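Local coordinates for conserved hypothetical protein TM1158 (Thermotoga maritima, PDB 1O1Y) that probably acts as a class I glutamine amidotransferase, a family whose glutaminase domains release ammonia from glutamine for transfer to an acceptor, at residues 30-35 against 231-236; 80-85 against 103-108; 88-93 against 107-112. All coordinates share one frame; numbering follows the deposited sequence.

Three helix-helix contacts here illustrate how an alpha/beta domain covers both faces of its central sheet. Contact 1 joins helix 28-35 to the long C-terminal helix 211-237 and reaches Leu-60 of strand 60-63. Contact 2 reaches Leu-63 of that same strand from the other face. Contacts 2 and 3 lie along one pair of helices, 78-92 and 102-109, with centres 7 Å apart; they meet where Phe-83 CD2 lies 3.5 Å from Val-109 CG2. Contact 1 is centred 23 Å from either. Contact 2 links directly to the likely active site: Ser-103 OG is hydrogen-bonded to the backbone O of the oxidised cysteine at position 100, probably the family nucleophile.

Contact 1 of 3, residues 30-35 against 231-236; sequences EDIFRE and SLLERM. With SO4 (sulfate ion), chain F.
Leu-233 of helix 211-237 reaches across to Ile-32 and Phe-33 on helix 28-35, and nearly everything in the contact happens at one of its methyls. Its CB and CG serve as a stalk, making no close approach to residues 30-35. With CG anti to the carbonyl carbon (chi1 -68°) and CD1 anti to CA (chi2 165°), the stalk is extended and CD1 becomes its far end. There Leu-233 CD1 lies 3.9 Å from Phe-33 CE1, approaching the ring obliquely, and 4.0 Å from Ile-32 CG2, with Ile-32 CD1 hardly farther. A single methyl is thus cupped between a branched aliphatic side chain and an aromatic one. The side chain of Leu-233 also touches Leu-60 of strand 60-63, so the helix pair is seated on the sheet, while Ile-32 spreads along the C-terminal helix to Lys-226, Leu-229 and Arg-230.

Two residues on, Arg-235 presents the edge of its guanidinium to a sulfate, probably from the crystallisation liquor. Arg-235 NH1 bonds to sulfate O4 at 2.8 Å and Arg-235 NH2 to sulfate O1 at 2.9 Å, both almost straight, and the sulfur lies in the guanidinium plane: a bidentate grip, to which Arg-138 adds another bond. Glu-139 takes NE in a salt bridge.

Charged pairs flank the apolar centre, among them Glu-35 with Lys-226 and Arg-230, and Glu-234 with Lys-36. No hydrogen bond joins residues 30-35 to 231-236; their cohesion therefore rests on buried, non-directional packing, with salt bridges at its solvent-exposed border adding electrostatic ties.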
loop_
_atom_site.group_PDB
_atom_site.type_symbol
_atom_site.label_atom_id
_atom_site.label_comp_id
_atom_site.label_asym_id
_atom_site.label_seq_id
_atom_site.Cartn_x
_atom_site.Cartn_y
_atom_site.Cartn_z
ATOM N N GLU A 30 2.341 11.462 3.403
ATOM C CA GLU A 30 1.865 12.851 3.518
ATOM C C GLU A 30 3.006 13.853 3.832
ATOM O O GLU A 30 3.081 14.947 3.254
ATOM C CB GLU A 30 0.776 12.962 4.596
ATOM C CG GLU A 30 -0.212 14.037 4.331
ATOM C CD GLU A 30 -1.370 13.951 5.307
ATOM O OE1 GLU A 30 -2.289 13.120 5.122
ATOM O OE2 GLU A 30 -1.310 14.693 6.279
ATOM N N ASP A 31 3.855 13.474 4.771
ATOM C CA ASP A 31 5.012 14.234 5.153
ATOM C C ASP A 31 5.960 14.412 3.947
ATOM O O ASP A 31 6.485 15.509 3.711
ATOM C CB ASP A 31 5.760 13.516 6.271
ATOM C CG ASP A 31 4.897 13.339 7.540
ATOM O OD1 ASP A 31 4.166 14.294 7.896
ATOM O OD2 ASP A 31 4.945 12.307 8.226
ATOM N N ILE A 32 6.177 13.325 3.226
ATOM C CA ILE A 32 7.021 13.383 2.039
ATOM C C ILE A 32 6.431 14.276 0.966
ATOM O O ILE A 32 7.146 15.078 0.366
ATOM C CB ILE A 32 7.312 12.008 1.502
ATOM C CG1 ILE A 32 8.131 11.212 2.506
ATOM C CG2 ILE A 32 8.037 12.125 0.146
ATOM C CD1 ILE A 32 8.215 9.750 2.196
ATOM N N PHE A 33 5.134 14.161 0.720
ATOM C CA PHE A 33 4.495 14.983 -0.313
ATOM C C PHE A 33 4.602 16.416 0.088
ATOM O O PHE A 33 4.889 17.294 -0.733
ATOM C CB PHE A 33 3.018 14.594 -0.488
ATOM C CG PHE A 33 2.770 13.211 -0.999
ATOM C CD1 PHE A 33 3.784 12.359 -1.459
ATOM C CD2 PHE A 33 1.451 12.745 -1.025
ATOM C CE1 PHE A 33 3.497 11.059 -1.890
ATOM C CE2 PHE A 33 1.167 11.453 -1.479
ATOM C CZ PHE A 33 2.172 10.611 -1.920
ATOM N N ARG A 34 4.378 16.700 1.374
ATOM C CA ARG A 34 4.499 18.065 1.823
ATOM C C ARG A 34 5.939 18.628 1.685
ATOM O O ARG A 34 6.114 19.776 1.291
ATOM C CB ARG A 34 3.987 18.230 3.275
ATOM C CG ARG A 34 2.462 18.229 3.332
ATOM C CD ARG A 34 1.875 18.395 4.754
ATOM N NE ARG A 34 0.443 18.013 4.819
ATOM C CZ ARG A 34 -0.572 18.770 4.366
ATOM N NH1 ARG A 34 -0.347 19.952 3.795
ATOM N NH2 ARG A 34 -1.826 18.348 4.488
ATOM N N GLU A 35 6.915 17.817 2.050
ATOM C CA GLU A 35 8.346 18.163 1.956
ATOM C C GLU A 35 8.696 18.554 0.528
ATOM O O GLU A 35 9.450 19.488 0.321
ATOM C CB GLU A 35 9.177 16.971 2.413
ATOM C CG GLU A 35 9.184 16.899 3.941
ATOM C CD GLU A 35 9.579 15.552 4.539
ATOM O OE1 GLU A 35 10.277 14.779 3.853
ATOM O OE2 GLU A 35 9.201 15.296 5.737
ATOM N N SER A 231 12.721 7.190 -1.749
ATOM C CA SER A 231 13.411 6.687 -2.934
ATOM C C SER A 231 12.393 6.084 -3.899
ATOM O O SER A 231 12.490 6.303 -5.111
ATOM C CB SER A 231 14.488 5.656 -2.576
ATOM O OG SER A 231 15.557 6.326 -1.905
ATOM N N LEU A 232 11.536 5.213 -3.380
ATOM C CA LEU A 232 10.480 4.590 -4.170
ATOM C C LEU A 232 9.638 5.649 -4.906
ATOM O O LEU A 232 9.434 5.553 -6.114
ATOM C CB LEU A 232 9.609 3.664 -3.324
ATOM C CG LEU A 232 8.393 3.037 -4.049
ATOM C CD1 LEU A 232 8.887 2.139 -5.222
ATOM C CD2 LEU A 232 7.586 2.306 -3.045
ATOM N N LEU A 233 9.158 6.634 -4.164
ATOM C CA LEU A 233 8.268 7.646 -4.716
ATOM C C LEU A 233 8.962 8.469 -5.773
ATOM O O LEU A 233 8.397 8.702 -6.842
ATOM C CB LEU A 233 7.718 8.521 -3.602
ATOM C CG LEU A 233 6.750 7.846 -2.638
ATOM C CD1 LEU A 233 6.590 8.733 -1.407
ATOM C CD2 LEU A 233 5.393 7.509 -3.250
ATOM N N GLU A 234 10.216 8.852 -5.526
ATOM C CA GLU A 234 10.933 9.618 -6.498
ATOM C C GLU A 234 11.093 8.845 -7.798
ATOM O O GLU A 234 10.976 9.404 -8.887
ATOM C CB GLU A 234 12.308 10.032 -5.952
ATOM C CG GLU A 234 12.218 11.071 -4.809
ATOM C CD GLU A 234 13.548 11.235 -4.060
ATOM O OE1 GLU A 234 13.557 11.824 -2.953
ATOM O OE2 GLU A 234 14.582 10.802 -4.605
ATOM N N ARG A 235 11.406 7.573 -7.681
ATOM C CA ARG A 235 11.598 6.753 -8.857
ATOM C C ARG A 235 10.291 6.515 -9.618
ATOM O O ARG A 235 10.271 6.513 -10.854
ATOM C CB ARG A 235 12.236 5.431 -8.439
ATOM C CG ARG A 235 13.739 5.503 -8.305
ATOM C CD ARG A 235 14.319 4.295 -7.589
ATOM N NE ARG A 235 15.746 4.479 -7.404
ATOM C CZ ARG A 235 16.675 4.114 -8.271
ATOM N NH1 ARG A 235 16.371 3.593 -9.445
ATOM N NH2 ARG A 235 17.945 4.397 -7.988
HETATM N N MSE A 236 9.201 6.363 -8.889
HETATM C CA MSE A 236 7.894 6.108 -9.540
HETATM C C MSE A 236 7.409 7.290 -10.350
HETATM O O MSE A 236 6.835 7.088 -11.411
HETATM C CB MSE A 236 6.841 5.724 -8.552
HETATM C CG MSE A 236 7.078 4.324 -8.018
HETATM SE SE MSE A 236 5.692 3.738 -6.827
HETATM C CE MSE A 236 4.320 3.417 -8.286
HETATM S S SO4 F . 19.738 3.311 -11.171
HETATM O O1 SO4 F . 20.047 3.516 -9.809
HETATM O O2 SO4 F . 20.633 2.259 -11.637
HETATM O O3 SO4 F . 20.001 4.427 -12.026
HETATM O O4 SO4 F . 18.375 2.960 -11.286
#

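Contact 2 of 3, residues 80-85 against 103-108; sequences KYEFQL and SQMLAK
Phe-83 is held between Met-105, here selenomethionine, and Lys-108, one over each face of its ring. Two CH-pi contacts make the sandwich. On one face Met-105 CE sits 3.8 Å from the Phe-83 centroid, 12° off the normal; a bend at chi3 (68°) turns the methyl there. On the opposite face Lys-108 CE lies 4.2 Å from the Phe-83 centroid; the extended lysine lies across this face, its line at about a right angle to that of the Phe-83 side chain. Met-105 SE, 5.2 Å from the Phe-83 centroid, adds an oblique Met-aromatic contact.

The two helices flank strand 96-98 in sequence; over residues 80-85 and 103-108 their axes come within 10.5 Å, at 65°. Helix 102-109 follows position 100, in the strand-turn-helix unit that carries the nucleophile in class I amidotransferases, and Met-105 also touches Leu-63 of strand 60-63, next to 96-98 in the sheet.

Apolar packing continues at the rim: Met-105 CB, on the same side as CE, is 3.7 Å from Phe-83 CE2, while Met-105 O lies at the edge, in the ring plane.

Polar groups border this packing. Glu-82 OE1 comes within 3.4 Å of Met-105 CE, yet its hydrogen bond is to His-20 NE2, while OE2 pairs with Thr-45 OG1. Lys-108 NZ, 3.6 Å from Phe-83 CE1, is gripped by the Ala-70 carbonyl and a salt bridge to Glu-73.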
loop_
_atom_site.group_PDB
_atom_site.type_symbol
_atom_site.label_atom_id
_atom_site.label_comp_id
_atom_site.label_asym_id
_atom_site.label_seq_id
_atom_site.Cartn_x
_atom_site.Cartn_y
_atom_site.Cartn_z
ATOM N N LYS A 80 -16.455 -1.361 -6.766
ATOM C CA LYS A 80 -16.707 -1.470 -8.188
ATOM C C LYS A 80 -16.124 -0.257 -8.946
ATOM O O LYS A 80 -15.490 -0.403 -9.973
ATOM C CB LYS A 80 -18.219 -1.620 -8.440
ATOM C CG LYS A 80 -18.567 -1.891 -9.873
ATOM N N TYR A 81 -16.351 0.938 -8.410
ATOM C CA TYR A 81 -15.787 2.166 -8.987
ATOM C C TYR A 81 -14.259 2.162 -8.955
ATOM O O TYR A 81 -13.594 2.551 -9.921
ATOM C CB TYR A 81 -16.329 3.363 -8.205
ATOM C CG TYR A 81 -15.833 4.692 -8.666
ATOM C CD1 TYR A 81 -16.088 5.135 -9.942
ATOM C CD2 TYR A 81 -15.093 5.515 -7.825
ATOM C CE1 TYR A 81 -15.637 6.403 -10.365
ATOM C CE2 TYR A 81 -14.623 6.771 -8.255
ATOM C CZ TYR A 81 -14.887 7.196 -9.513
ATOM O OH TYR A 81 -14.460 8.441 -9.959
ATOM N N GLU A 82 -13.698 1.724 -7.833
ATOM C CA GLU A 82 -12.266 1.611 -7.688
ATOM C C GLU A 82 -11.667 0.650 -8.663
ATOM O O GLU A 82 -10.648 0.955 -9.265
ATOM C CB GLU A 82 -11.897 1.167 -6.287
ATOM C CG GLU A 82 -12.227 2.220 -5.244
ATOM C CD GLU A 82 -11.770 1.821 -3.851
ATOM O OE1 GLU A 82 -10.841 1.016 -3.730
ATOM O OE2 GLU A 82 -12.351 2.336 -2.873
ATOM N N PHE A 83 -12.285 -0.514 -8.843
ATOM C CA PHE A 83 -11.792 -1.460 -9.870
ATOM C C PHE A 83 -11.793 -0.825 -11.277
ATOM O O PHE A 83 -10.860 -1.051 -12.062
ATOM C CB PHE A 83 -12.611 -2.745 -9.843
ATOM C CG PHE A 83 -12.215 -3.693 -8.726
ATOM C CD1 PHE A 83 -13.148 -4.082 -7.779
ATOM C CD2 PHE A 83 -10.895 -4.148 -8.596
ATOM C CE1 PHE A 83 -12.792 -4.921 -6.745
ATOM C CE2 PHE A 83 -10.546 -4.993 -7.577
ATOM C CZ PHE A 83 -11.505 -5.375 -6.629
ATOM N N GLN A 84 -12.810 -0.032 -11.583
ATOM C CA GLN A 84 -12.884 0.665 -12.851
ATOM C C GLN A 84 -11.719 1.642 -12.971
ATOM O O GLN A 84 -11.081 1.748 -14.052
ATOM C CB GLN A 84 -14.209 1.417 -13.029
ATOM C CG GLN A 84 -15.390 0.490 -13.168
ATOM C CD GLN A 84 -16.739 1.196 -13.196
ATOM O OE1 GLN A 84 -16.914 2.272 -12.621
ATOM N NE2 GLN A 84 -17.702 0.568 -13.848
ATOM N N LEU A 85 -11.408 2.347 -11.895
ATOM C CA LEU A 85 -10.251 3.277 -11.927
ATOM C C LEU A 85 -8.944 2.545 -12.151
ATOM O O LEU A 85 -8.096 2.993 -12.946
ATOM C CB LEU A 85 -10.154 4.099 -10.646
ATOM C CG LEU A 85 -11.313 5.039 -10.354
ATOM C CD1 LEU A 85 -11.073 5.743 -9.031
ATOM C CD2 LEU A 85 -11.513 6.037 -11.458
ATOM N N SER A 103 -2.878 -3.680 -2.945
ATOM C CA SER A 103 -2.065 -4.638 -3.686
ATOM C C SER A 103 -2.916 -5.823 -4.143
ATOM O O SER A 103 -2.702 -6.359 -5.233
ATOM C CB SER A 103 -0.858 -5.144 -2.856
ATOM O OG SER A 103 -1.256 -5.950 -1.731
ATOM N N GLN A 104 -3.845 -6.254 -3.306
ATOM C CA GLN A 104 -4.727 -7.380 -3.624
ATOM C C GLN A 104 -5.705 -7.003 -4.729
ATOM O O GLN A 104 -5.966 -7.785 -5.637
ATOM C CB GLN A 104 -5.489 -7.774 -2.363
ATOM C CG GLN A 104 -4.564 -8.384 -1.352
ATOM C CD GLN A 104 -5.125 -8.439 0.021
ATOM O OE1 GLN A 104 -6.284 -8.075 0.275
ATOM N NE2 GLN A 104 -4.303 -8.897 0.940
HETATM N N MSE A 105 -6.208 -5.771 -4.700
HETATM C CA MSE A 105 -7.108 -5.294 -5.757
HETATM C C MSE A 105 -6.379 -5.204 -7.081
HETATM O O MSE A 105 -6.935 -5.541 -8.127
HETATM C CB MSE A 105 -7.718 -3.939 -5.374
HETATM C CG MSE A 105 -8.678 -4.080 -4.186
HETATM SE SE MSE A 105 -9.417 -2.385 -3.628
HETATM C CE MSE A 105 -10.508 -2.010 -5.158
ATOM N N LEU A 106 -5.135 -4.758 -7.048
ATOM C CA LEU A 106 -4.327 -4.711 -8.258
ATOM C C LEU A 106 -4.097 -6.130 -8.802
ATOM O O LEU A 106 -4.229 -6.379 -10.006
ATOM C CB LEU A 106 -2.971 -4.026 -7.994
ATOM C CG LEU A 106 -1.985 -3.994 -9.182
ATOM C CD1 LEU A 106 -2.515 -3.240 -10.386
ATOM C CD2 LEU A 106 -0.634 -3.393 -8.733
ATOM N N ALA A 107 -3.722 -7.059 -7.933
ATOM C CA ALA A 107 -3.519 -8.457 -8.340
ATOM C C ALA A 107 -4.754 -9.046 -9.007
ATOM O O ALA A 107 -4.671 -9.733 -10.010
ATOM C CB ALA A 107 -3.139 -9.299 -7.160
ATOM N N LYS A 108 -5.920 -8.783 -8.431
ATOM C CA LYS A 108 -7.180 -9.236 -9.000
ATOM C C LYS A 108 -7.422 -8.680 -10.419
ATOM O O LYS A 108 -7.830 -9.401 -11.304
ATOM C CB LYS A 108 -8.352 -8.863 -8.053
ATOM C CG LYS A 108 -9.703 -9.192 -8.623
ATOM C CD LYS A 108 -10.822 -8.867 -7.607
ATOM C CE LYS A 108 -12.174 -8.702 -8.301
ATOM N NZ LYS A 108 -13.352 -8.445 -7.388
#

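Contact 3 of 3, residues 88-93 against 107-112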
loop_
_atom_site.group_PDB
_atom_site.type_symbol
_atom_site.label_atom_id
_atom_site.label_comp_id
_atom_site.label_asym_id
_atom_site.label_seq_id
_atom_site.Cartn_x
_atom_site.Cartn_y
_atom_site.Cartn_z
ATOM N N GLU A 88 -8.489 1.728 -15.730
ATOM C CA GLU A 88 -8.136 2.915 -16.512
ATOM C C GLU A 88 -6.687 3.346 -16.250
ATOM O O GLU A 88 -5.978 3.784 -17.173
ATOM C CB GLU A 88 -9.024 4.086 -16.170
ATOM C CG GLU A 88 -10.488 3.980 -16.513
ATOM C CD GLU A 88 -11.198 5.277 -16.141
ATOM O OE1 GLU A 88 -10.794 6.357 -16.683
ATOM O OE2 GLU A 88 -12.128 5.219 -15.290
ATOM N N ILE A 89 -6.270 3.240 -15.004
ATOM C CA ILE A 89 -4.915 3.607 -14.594
ATOM C C ILE A 89 -3.879 2.707 -15.299
ATOM O O ILE A 89 -2.861 3.178 -15.812
ATOM C CB ILE A 89 -4.777 3.542 -13.060
ATOM C CG1 ILE A 89 -5.476 4.723 -12.383
ATOM C CG2 ILE A 89 -3.296 3.492 -12.642
ATOM C CD1 ILE A 89 -5.866 4.508 -10.924
ATOM N N LEU A 90 -4.177 1.418 -15.415
ATOM C CA LEU A 90 -3.309 0.525 -16.161
ATOM C C LEU A 90 -3.294 0.855 -17.623
ATOM O O LEU A 90 -2.232 0.848 -18.230
ATOM C CB LEU A 90 -3.734 -0.926 -15.954
ATOM C CG LEU A 90 -3.554 -1.428 -14.559
ATOM C CD1 LEU A 90 -4.262 -2.734 -14.390
ATOM C CD2 LEU A 90 -2.065 -1.624 -14.205
ATOM N N LYS A 91 -4.451 1.150 -18.211
ATOM C CA LYS A 91 -4.506 1.454 -19.625
ATOM C C LYS A 91 -3.733 2.714 -19.964
ATOM O O LYS A 91 -3.093 2.795 -21.021
ATOM C CB LYS A 91 -5.961 1.611 -20.097
ATOM C CG LYS A 91 -6.082 1.913 -21.578
ATOM C CD LYS A 91 -7.512 2.224 -22.009
ATOM C CE LYS A 91 -7.556 2.616 -23.503
ATOM N NZ LYS A 91 -8.681 1.972 -24.220
ATOM N N LYS A 92 -3.796 3.705 -19.077
ATOM C CA LYS A 92 -3.195 5.024 -19.324
ATOM C C LYS A 92 -1.742 5.012 -18.832
ATOM O O LYS A 92 -1.052 5.996 -18.972
ATOM C CB LYS A 92 -3.966 6.106 -18.563
ATOM C CG LYS A 92 -5.323 6.519 -19.173
ATOM C CD LYS A 92 -6.195 7.284 -18.118
ATOM C CE LYS A 92 -7.678 7.434 -18.543
ATOM N NZ LYS A 92 -7.791 8.017 -19.891
ATOM N N GLU A 93 -1.335 3.904 -18.218
ATOM C CA GLU A 93 0.027 3.680 -17.704
ATOM C C GLU A 93 0.456 4.775 -16.736
ATOM O O GLU A 93 1.586 5.272 -16.798
ATOM C CB GLU A 93 1.006 3.505 -18.908
ATOM C CG GLU A 93 0.582 2.348 -19.807
ATOM C CD GLU A 93 1.524 2.132 -20.975
ATOM O OE1 GLU A 93 1.032 1.975 -22.111
ATOM O OE2 GLU A 93 2.749 2.128 -20.746
ATOM N N ALA A 107 -3.722 -7.059 -7.933
ATOM C CA ALA A 107 -3.519 -8.457 -8.340
ATOM C C ALA A 107 -4.754 -9.046 -9.007
ATOM O O ALA A 107 -4.671 -9.733 -10.010
ATOM C CB ALA A 107 -3.139 -9.299 -7.160
ATOM N N LYS A 108 -5.920 -8.783 -8.431
ATOM C CA LYS A 108 -7.180 -9.236 -9.000
ATOM C C LYS A 108 -7.422 -8.680 -10.419
ATOM O O LYS A 108 -7.830 -9.401 -11.304
ATOM C CB LYS A 108 -8.352 -8.863 -8.053
ATOM C CG LYS A 108 -9.703 -9.192 -8.623
ATOM C CD LYS A 108 -10.822 -8.867 -7.607
ATOM C CE LYS A 108 -12.174 -8.702 -8.301
ATOM N NZ LYS A 108 -13.352 -8.445 -7.388
ATOM N N VAL A 109 -7.201 -7.385 -10.605
ATOM C CA VAL A 109 -7.388 -6.768 -11.913
ATOM C C VAL A 109 -6.459 -7.420 -12.951
ATOM O O VAL A 109 -6.830 -7.598 -14.130
ATOM C CB VAL A 109 -7.230 -5.253 -11.835
ATOM C CG1 VAL A 109 -7.178 -4.648 -13.209
ATOM C CG2 VAL A 109 -8.380 -4.645 -11.039
ATOM N N LEU A 110 -5.273 -7.832 -12.497
ATOM C CA LEU A 110 -4.265 -8.476 -13.352
ATOM C C LEU A 110 -4.501 -9.994 -13.433
ATOM O O LEU A 110 -3.652 -10.755 -13.931
ATOM C CB LEU A 110 -2.878 -8.174 -12.787
ATOM C CG LEU A 110 -2.485 -6.694 -12.894
ATOM C CD1 LEU A 110 -1.134 -6.512 -12.246
ATOM C CD2 LEU A 110 -2.443 -6.248 -14.330
ATOM N N GLY A 111 -5.637 -10.447 -12.919
ATOM C CA GLY A 111 -6.087 -11.799 -13.177
ATOM C C GLY A 111 -5.778 -12.844 -12.108
ATOM O O GLY A 111 -6.122 -13.998 -12.309
ATOM N N ALA A 112 -5.204 -12.444 -10.975
ATOM C CA ALA A 112 -4.751 -13.385 -9.937
ATOM C C ALA A 112 -5.798 -13.520 -8.843
ATOM O O ALA A 112 -6.505 -12.578 -8.565
ATOM C CB ALA A 112 -3.464 -12.901 -9.314
#
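Leu-90 meets Val-109 and Leu-110 in a small, wholly apolar contact between the C-terminal ends of helices 78-92 and 102-109, a worked case of two helix ends packed together through aliphatic methyls. One atom does the touching on the first side: Leu-90 CD1 lies 3.7 Å from Val-109 CG1 and 4.0 Å from Leu-110 CD2, fitting against both neighbours at once. Leu-90 and Val-109 run alongside each other in opposite senses, whereas Leu-110 comes in aslant. Val-109 offers CG1 because that branch stands anti to its backbone N (chi1 170°), leaving CG2 for Phe-83, and Leu-110 extends CD2 toward the leucine although its CB does not point straight across.

Each helix finishes close to this point with a Schellman motif. In helix 102-109 the closing bonds run from Ala-112 N to Ala-107 O and from Gly-111 N to Lys-108 O, both 2.9 Å. Gly-111 takes phi 97°, which glycine, lacking CB, accepts without strain. On the partner helix Glu-93 also has positive phi (55°), here in the left-handed helical region; its bond from N to Leu-90 O is weak. In both places the backbone leaves its helix next to the apolar touch.

The contact continues into the layers around it. Val-109 also packs on Ile-86 and Glu-87 one turn back along helix 78-92, and Leu-90 CD2 reaches Leu-106. On the sheet side, Leu-90 and Leu-110 both touch Tyr-176, and Leu-110 also Phe-174, so the two helix ends pack together against strand 173-176.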